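Side-chain contacts in effector protein Lem4 (lpg1101) (PDB 6CGK), which acts as a membrane-associated protein tyrosine phosphatase, a haloacid dehalogenase superfamily effector translocated by Legionella pneumophila, represented here by its HAD domain with magnesium bound: residues T47-D52 with H97-K102; S39-A44 with K58-A63. The protein carries 1 engineered substitution. One frame throughout, in Å; residues are numbered along the deposited sequence.

Interaction 1: residues T47-D52 with H97-K102; sequences TKATFD and HENYIK
The backbone carbonyl of Lys48 stands over the flat face of the Asn99 amide. Its oxygen lies almost on the normal through the amide carbon, with Lys48 O 3.1 Å from Asn99 CG. Asn99 ND2 and Asn99 OD1 are each 3.4 Å from Lys48 O. Neither pair is a hydrogen bond; a carbonyl oxygen placed this way over a carbonyl carbon is consistent with a modest dipolar attraction. The torsion that lets the amide lie beneath the loop sets Asn99 CG beside its own backbone N (chi1 -73°). The amide nitrogen gives its hydrogen bond to Ser46 O, which fixes the rotation of the group about CB-CG, while Lys48 O receives a bond from Arg54 NH1. Beyond the carbonyl, Ala49 CA lies over the same face, 3.6 Å from Asn99 ND2 and a little farther from Asn99 OD1. The methyl follows, Ala49 CB being 3.9 Å from Asn99 ND2. The Lys48 ammonium leads away to Ala44 O. This surface contact sets the linker between helices 40-46 and 51-55 on the first turn of helix 98-107, joining the helical segment after the first strand, probably an insertion at the C1 cap position of HAD proteins, to the Rossmann-like core.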
ATOM      1  N   THR A  47      16.846   7.455   5.256  1.00 25.63           N
ATOM      2  CA  THR A  47      17.135   7.964   6.585  1.00 27.84           C
ATOM      3  C   THR A  47      16.460   9.308   6.870  1.00 29.63           C
ATOM      4  O   THR A  47      16.773   9.947   7.882  1.00 33.35           O
ATOM      5  CB  THR A  47      18.646   8.088   6.778  1.00 32.36           C
ATOM      6  OG1 THR A  47      19.212   8.866   5.723  1.00 32.46           O
ATOM      7  CG2 THR A  47      19.294   6.724   6.713  1.00 29.51           C
ATOM      8  N   LYS A  48      15.578   9.763   5.991  1.00 24.56           N
ATOM      9  CA  LYS A  48      14.978  11.098   6.129  1.00 24.66           C
ATOM     10  C   LYS A  48      13.672  10.965   6.915  1.00 24.31           C
ATOM     11  O   LYS A  48      12.593  10.678   6.363  1.00 23.25           O
ATOM     12  CB  LYS A  48      14.762  11.737   4.766  1.00 27.18           C
ATOM     13  CG  LYS A  48      16.107  11.953   3.951  1.00 25.93           C
ATOM     14  CD  LYS A  48      17.171  12.632   4.786  1.00 28.72           C
ATOM     15  CE  LYS A  48      18.477  12.842   3.982  1.00 27.85           C
ATOM     16  NZ  LYS A  48      19.363  11.612   4.038  1.00 31.42           N
ATOM     17  N   ALA A  49      13.766  11.186   8.229  1.00 25.44           N
ATOM     18  CA  ALA A  49      12.700  10.767   9.129  1.00 25.94           C
ATOM     19  C   ALA A  49      11.690  11.876   9.405  1.00 26.80           C
ATOM     20  O   ALA A  49      10.755  11.659  10.179  1.00 27.92           O
ATOM     21  CB  ALA A  49      13.296  10.256  10.449  1.00 28.14           C
ATOM     22  N   THR A  50      11.833  13.054   8.791  1.00 25.75           N
ATOM     23  CA  THR A  50      10.828  14.100   8.955  1.00 28.40           C
ATOM     24  C   THR A  50      10.375  14.631   7.596  1.00 25.20           C
ATOM     25  O   THR A  50      11.078  14.519   6.585  1.00 25.21           O
ATOM     26  CB  THR A  50      11.352  15.285   9.788  1.00 33.33           C
ATOM     27  OG1 THR A  50      12.366  15.972   9.051  1.00 32.96           O
ATOM     28  CG2 THR A  50      11.947  14.808  11.099  1.00 37.98           C
ATOM     29  N   PHE A  51       9.174  15.206   7.599  1.00 25.21           N
ATOM     30  CA  PHE A  51       8.622  15.850   6.406  1.00 26.58           C
ATOM     31  C   PHE A  51       9.609  16.844   5.809  1.00 27.25           C
ATOM     32  O   PHE A  51       9.829  16.859   4.589  1.00 25.15           O
ATOM     33  CB  PHE A  51       7.308  16.523   6.795  1.00 25.32           C
ATOM     34  CG  PHE A  51       6.650  17.332   5.704  1.00 29.84           C
ATOM     35  CD1 PHE A  51       5.894  16.719   4.720  1.00 29.35           C
ATOM     36  CD2 PHE A  51       6.758  18.710   5.701  1.00 27.97           C
ATOM     37  CE1 PHE A  51       5.237  17.476   3.733  1.00 26.85           C
ATOM     38  CE2 PHE A  51       6.113  19.489   4.726  1.00 32.97           C
ATOM     39  CZ  PHE A  51       5.335  18.880   3.742  1.00 29.35           C
ATOM     40  N   ASP A  52      10.218  17.683   6.659  1.00 27.15           N
ATOM     41  CA  ASP A  52      11.110  18.719   6.141  1.00 28.19           C
ATOM     42  C   ASP A  52      12.323  18.109   5.448  1.00 28.08           C
ATOM     43  O   ASP A  52      12.808  18.642   4.444  1.00 27.85           O
ATOM     44  CB  ASP A  52      11.586  19.643   7.267  1.00 30.14           C
ATOM     45  CG  ASP A  52      10.493  20.557   7.796  1.00 40.10           C
ATOM     46  OD1 ASP A  52       9.542  20.830   7.048  1.00 33.01           O
ATOM     47  OD2 ASP A  52      10.605  21.013   8.956  1.00 33.59           O
ATOM     48  N   HIS A  97      11.905   1.136   2.098  1.00 24.39           N
ATOM     49  CA  HIS A  97      12.067   1.902   3.329  1.00 22.33           C
ATOM     50  C   HIS A  97      10.828   2.721   3.628  1.00 26.36           C
ATOM     51  O   HIS A  97      10.244   3.325   2.726  1.00 25.54           O
ATOM     52  CB  HIS A  97      13.232   2.889   3.187  1.00 22.95           C
ATOM     53  CG  HIS A  97      14.538   2.243   2.870  1.00 26.00           C
ATOM     54  ND1 HIS A  97      15.303   1.603   3.821  1.00 27.45           N
ATOM     55  CD2 HIS A  97      15.220   2.147   1.704  1.00 23.96           C
ATOM     56  CE1 HIS A  97      16.406   1.141   3.254  1.00 27.64           C
ATOM     57  NE2 HIS A  97      16.380   1.455   1.968  1.00 28.69           N
ATOM     58  N   GLU A  98      10.470   2.777   4.917  1.00 22.13           N
ATOM     59  CA  GLU A  98       9.331   3.571   5.356  1.00 21.87           C
ATOM     60  C   GLU A  98       9.446   5.020   4.910  1.00 21.78           C
ATOM     61  O   GLU A  98       8.443   5.655   4.533  1.00 22.96           O
ATOM     62  CB  GLU A  98       9.244   3.517   6.875  1.00 22.86           C
ATOM     63  CG  GLU A  98       7.983   4.160   7.372  1.00 29.14           C
ATOM     64  CD  GLU A  98       7.803   3.982   8.858  1.00 47.35           C
ATOM     65  OE1 GLU A  98       8.526   3.153   9.453  1.00 43.68           O
ATOM     66  OE2 GLU A  98       6.938   4.669   9.434  1.00 46.24           O
ATOM     67  N   ASN A  99      10.638   5.593   5.039  1.00 21.40           N
ATOM     68  CA  ASN A  99      10.759   7.019   4.713  1.00 20.74           C
ATOM     69  C   ASN A  99      10.718   7.271   3.215  1.00 23.38           C
ATOM     70  O   ASN A  99      10.359   8.381   2.775  1.00 24.65           O
ATOM     71  CB  ASN A  99      12.026   7.587   5.339  1.00 21.66           C
ATOM     72  CG  ASN A  99      11.869   7.733   6.831  1.00 21.67           C
ATOM     73  OD1 ASN A  99      10.750   7.966   7.310  1.00 22.23           O
ATOM     74  ND2 ASN A  99      12.966   7.562   7.583  1.00 24.52           N
ATOM     75  N   TYR A 100      11.094   6.290   2.405  1.00 23.90           N
ATOM     76  CA  TYR A 100      10.941   6.478   0.962  1.00 23.53           C
ATOM     77  C   TYR A 100       9.463   6.454   0.595  1.00 23.31           C
ATOM     78  O   TYR A 100       8.990   7.270  -0.211  1.00 23.51           O
ATOM     79  CB  TYR A 100      11.703   5.388   0.216  1.00 23.33           C
ATOM     80  CG  TYR A 100      11.671   5.490  -1.293  1.00 24.68           C
ATOM     81  CD1 TYR A 100      12.440   6.458  -1.957  1.00 21.78           C
ATOM     82  CD2 TYR A 100      10.886   4.613  -2.053  1.00 25.21           C
ATOM     83  CE1 TYR A 100      12.436   6.539  -3.348  1.00 26.28           C
ATOM     84  CE2 TYR A 100      10.877   4.676  -3.436  1.00 24.73           C
ATOM     85  CZ  TYR A 100      11.659   5.652  -4.082  1.00 27.89           C
ATOM     86  OH  TYR A 100      11.685   5.725  -5.461  1.00 30.71           O
ATOM     87  N   ILE A 101       8.727   5.502   1.171  1.00 23.03           N
ATOM     88  CA  ILE A 101       7.291   5.422   0.930  1.00 22.60           C
ATOM     89  C   ILE A 101       6.609   6.703   1.371  1.00 23.88           C
ATOM     90  O   ILE A 101       5.834   7.288   0.612  1.00 23.33           O
ATOM     91  CB  ILE A 101       6.705   4.177   1.612  1.00 20.64           C
ATOM     92  CG1 ILE A 101       7.328   2.942   0.966  1.00 23.21           C
ATOM     93  CG2 ILE A 101       5.139   4.247   1.556  1.00 23.05           C
ATOM     94  CD1 ILE A 101       7.022   1.585   1.730  1.00 22.29           C
ATOM     95  N   LYS A 102       6.882   7.168   2.600  1.00 23.25           N
ATOM     96  CA  LYS A 102       6.260   8.417   3.058  1.00 19.88           C
ATOM     97  C   LYS A 102       6.634   9.586   2.165  1.00 22.40           C
ATOM     98  O   LYS A 102       5.800  10.455   1.884  1.00 25.33           O
ATOM     99  CB  LYS A 102       6.664   8.738   4.504  1.00 21.45           C
ATOM    100  CG  LYS A 102       6.071   7.759   5.535  1.00 24.61           C
ATOM    101  CD  LYS A 102       6.473   8.155   6.948  1.00 26.24           C
ATOM    102  CE  LYS A 102       5.770   7.318   8.004  1.00 34.81           C
ATOM    103  NZ  LYS A 102       6.298   7.702   9.343  1.00 39.76           N
TER

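Interaction 2: residues S39-A44 with K58-A63; sequences SPLCEA and KNEYDA
Leu41 and Glu60 lie alongside each other, antiparallel, between helices 40-46 and 58-62. The first helix begins at Ser39, an N-cap whose hydroxyl accepts a weak capping bond from the N3 amide, Cys42 N to Ser39 OG at 3.4 Å, and which also bonds to Val36 O. Leu41 then supplies the contact. With its CG anti to the backbone N (chi1 173°), the isobutyl group reaches across to the facing helix, where Leu41 CD1 rests over the face of the carboxylate, 3.9 Å from Glu60 CD. Nearer the root of the side chain, Leu41 CB lies 3.8 Å from Glu60 OE2. The other methyl only grazes the neighbouring residue, Leu41 CD2 being 4.4 Å from Tyr61 CA. Cys42 packs on Tyr100 of helix 98-107. On the second helix Lys58 NZ is paired with Asp62 OD2 at 2.6 Å, through the syn lone pair of that oxygen, and Tyr61 OH bonds to Glu108 and to Ile70 N. No hydrogen bond or salt bridge joins the two segments: Leu41 lies over one face of the Glu60 carboxylate while the glutamate as a whole remains exposed, so an apolar group meets a charged one by van der Waals packing, and the carboxylate gains no polar partner from 39-44.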
ATOM      1  N   SER A  39      18.617   2.194  -5.453  1.00 32.65           N
ATOM      2  CA  SER A  39      18.936   3.400  -6.215  1.00 30.57           C
ATOM      3  C   SER A  39      19.413   4.506  -5.281  1.00 33.01           C
ATOM      4  O   SER A  39      19.083   4.517  -4.094  1.00 32.04           O
ATOM      5  CB  SER A  39      17.716   3.900  -6.998  1.00 27.79           C
ATOM      6  OG  SER A  39      16.642   4.237  -6.121  1.00 30.54           O
ATOM      7  N   PRO A  40      20.224   5.428  -5.795  1.00 30.68           N
ATOM      8  CA  PRO A  40      20.679   6.549  -4.966  1.00 27.16           C
ATOM      9  C   PRO A  40      19.541   7.287  -4.263  1.00 30.57           C
ATOM     10  O   PRO A  40      19.659   7.594  -3.075  1.00 29.67           O
ATOM     11  CB  PRO A  40      21.387   7.429  -5.989  1.00 28.08           C
ATOM     12  CG  PRO A  40      21.999   6.438  -6.945  1.00 34.06           C
ATOM     13  CD  PRO A  40      20.903   5.382  -7.096  1.00 34.72           C
ATOM     14  N   LEU A  41      18.441   7.555  -4.961  1.00 28.16           N
ATOM     15  CA  LEU A  41      17.355   8.342  -4.362  1.00 26.85           C
ATOM     16  C   LEU A  41      16.677   7.581  -3.232  1.00 29.74           C
ATOM     17  O   LEU A  41      16.362   8.155  -2.177  1.00 27.56           O
ATOM     18  CB  LEU A  41      16.341   8.721  -5.438  1.00 27.24           C
ATOM     19  CG  LEU A  41      15.053   9.417  -4.963  1.00 29.04           C
ATOM     20  CD1 LEU A  41      15.391  10.755  -4.316  1.00 28.93           C
ATOM     21  CD2 LEU A  41      14.080   9.623  -6.116  1.00 32.38           C
ATOM     22  N   CYS A  42      16.441   6.281  -3.438  1.00 25.30           N
ATOM     23  CA  CYS A  42      15.828   5.483  -2.397  0.74 26.20           C
ATOM     24  C   CYS A  42      16.763   5.368  -1.191  1.00 27.04           C
ATOM     25  O   CYS A  42      16.329   5.564  -0.053  1.00 28.10           O
ATOM     26  CB  CYS A  42      15.469   4.133  -2.995  0.74 27.61           C
ATOM     27  SG  CYS A  42      14.621   3.056  -1.906  0.74 28.38           S
ATOM     28  N   GLU A  43      18.063   5.117  -1.429  1.00 24.98           N
ATOM     29  CA  GLU A  43      18.992   5.063  -0.312  1.00 27.73           C
ATOM     30  C   GLU A  43      19.060   6.416   0.409  1.00 27.74           C
ATOM     31  O   GLU A  43      19.113   6.470   1.643  1.00 27.09           O
ATOM     32  CB  GLU A  43      20.362   4.628  -0.817  1.00 32.19           C
ATOM     33  CG  GLU A  43      21.422   4.821   0.201  1.00 34.89           C
ATOM     34  CD  GLU A  43      21.423   3.727   1.257  1.00 50.93           C
ATOM     35  OE1 GLU A  43      22.061   3.968   2.308  1.00 53.63           O
ATOM     36  OE2 GLU A  43      20.787   2.651   1.051  1.00 48.72           O
ATOM     37  N   ALA A  44      19.093   7.524  -0.344  1.00 26.78           N
ATOM     38  CA  ALA A  44      19.169   8.834   0.291  1.00 28.19           C
ATOM     39  C   ALA A  44      17.926   9.116   1.143  1.00 27.47           C
ATOM     40  O   ALA A  44      18.029   9.625   2.266  1.00 26.74           O
ATOM     41  CB  ALA A  44      19.316   9.920  -0.778  1.00 27.10           C
ATOM     42  N   LYS A  58      11.954  16.522  -3.309  1.00 26.33           N
ATOM     43  CA  LYS A  58      10.862  16.535  -4.272  1.00 28.67           C
ATOM     44  C   LYS A  58      11.344  16.911  -5.666  1.00 28.44           C
ATOM     45  O   LYS A  58      10.886  16.336  -6.663  1.00 33.91           O
ATOM     46  CB  LYS A  58       9.757  17.494  -3.841  1.00 29.90           C
ATOM     47  CG  LYS A  58       8.510  17.342  -4.730  1.00 32.58           C
ATOM     48  CD  LYS A  58       7.336  18.216  -4.255  1.00 33.34           C
ATOM     49  CE  LYS A  58       6.145  18.159  -5.216  1.00 30.14           C
ATOM     50  NZ  LYS A  58       6.425  18.541  -6.615  1.00 31.52           N
ATOM     51  N   ASN A  59      12.257  17.884  -5.766  1.00 29.12           N
ATOM     52  CA  ASN A  59      12.731  18.311  -7.080  0.52 34.62           C
ATOM     53  C   ASN A  59      13.453  17.173  -7.790  1.00 35.91           C
ATOM     54  O   ASN A  59      13.216  16.917  -8.976  1.00 33.84           O
ATOM     55  CB  ASN A  59      13.648  19.522  -6.940  0.52 32.19           C
ATOM     56  CG  ASN A  59      14.281  19.937  -8.267  0.52 42.51           C
ATOM     57  OD1 ASN A  59      13.704  19.739  -9.340  0.52 56.51           O
ATOM     58  ND2 ASN A  59      15.461  20.523  -8.190  0.52 52.75           N
ATOM     59  N   GLU A  60      14.314  16.446  -7.068  1.00 29.70           N
ATOM     60  CA  GLU A  60      14.969  15.297  -7.698  1.00 32.76           C
ATOM     61  C   GLU A  60      13.949  14.228  -8.101  1.00 32.82           C
ATOM     62  O   GLU A  60      14.045  13.650  -9.193  1.00 32.10           O
ATOM     63  CB  GLU A  60      16.028  14.712  -6.768  1.00 33.47           C
ATOM     64  CG  GLU A  60      16.685  13.429  -7.346  1.00 36.39           C
ATOM     65  CD  GLU A  60      17.786  12.875  -6.466  1.00 40.11           C
ATOM     66  OE1 GLU A  60      18.139  13.545  -5.480  1.00 39.94           O
ATOM     67  OE2 GLU A  60      18.287  11.747  -6.744  1.00 34.40           O
ATOM     68  N   TYR A  61      12.935  13.979  -7.254  1.00 28.01           N
ATOM     69  CA  TYR A  61      11.868  13.064  -7.645  1.00 31.41           C
ATOM     70  C   TYR A  61      11.179  13.534  -8.923  1.00 33.71           C
ATOM     71  O   TYR A  61      11.009  12.766  -9.877  1.00 34.63           O
ATOM     72  CB  TYR A  61      10.870  12.966  -6.506  1.00 29.57           C
ATOM     73  CG  TYR A  61       9.606  12.199  -6.784  1.00 26.82           C
ATOM     74  CD1 TYR A  61       9.573  10.822  -6.725  1.00 28.27           C
ATOM     75  CD2 TYR A  61       8.416  12.885  -7.074  1.00 31.06           C
ATOM     76  CE1 TYR A  61       8.369  10.109  -6.921  1.00 26.57           C
ATOM     77  CE2 TYR A  61       7.228  12.180  -7.270  1.00 30.38           C
ATOM     78  CZ  TYR A  61       7.214  10.807  -7.215  1.00 27.06           C
ATOM     79  OH  TYR A  61       5.986  10.163  -7.402  1.00 30.15           O
ATOM     80  N   ASP A  62      10.767  14.799  -8.960  1.00 35.71           N
ATOM     81  CA  ASP A  62      10.030  15.268 -10.127  1.00 36.84           C
ATOM     82  C   ASP A  62      10.851  15.169 -11.411  1.00 38.82           C
ATOM     83  O   ASP A  62      10.275  14.966 -12.488  1.00 39.04           O
ATOM     84  CB  ASP A  62       9.563  16.693  -9.896  1.00 35.48           C
ATOM     85  CG  ASP A  62       8.416  16.765  -8.905  1.00 36.55           C
ATOM     86  OD1 ASP A  62       7.707  15.737  -8.708  1.00 38.44           O
ATOM     87  OD2 ASP A  62       8.252  17.834  -8.310  1.00 46.46           O
ATOM     88  N   ALA A  63      12.186  15.303 -11.325  1.00 34.42           N
ATOM     89  CA  ALA A  63      13.075  15.201 -12.484  1.00 38.21           C
ATOM     90  C   ALA A  63      13.438  13.759 -12.821  1.00 37.41           C
ATOM     91  O   ALA A  63      14.177  13.535 -13.790  1.00 40.88           O
ATOM     92  CB  ALA A  63      14.362  15.997 -12.252  1.00 39.94           C
TER

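From the N terminus, the chain leaves strand 19-23 and enters helix 40-46. Interaction 2 closes the shorter loop, with 13 residues between its segments, by folding helix 58-62 back on 39-44. Interaction 1 starts inside that loop, at 47-52, and ends beyond it, after helix 72-82 and strand 89-93, so the two loops cross instead of nesting. Interaction 2 is internal to the helical segment after the first strand, whereas interaction 1 ties this segment to helix 98-107 of the core. They meet directly, with Tyr100 CD1 3.6 Å from Cys42 CA, which leaves helix 40-46 bordered by helix 58-62 and by helix 98-107.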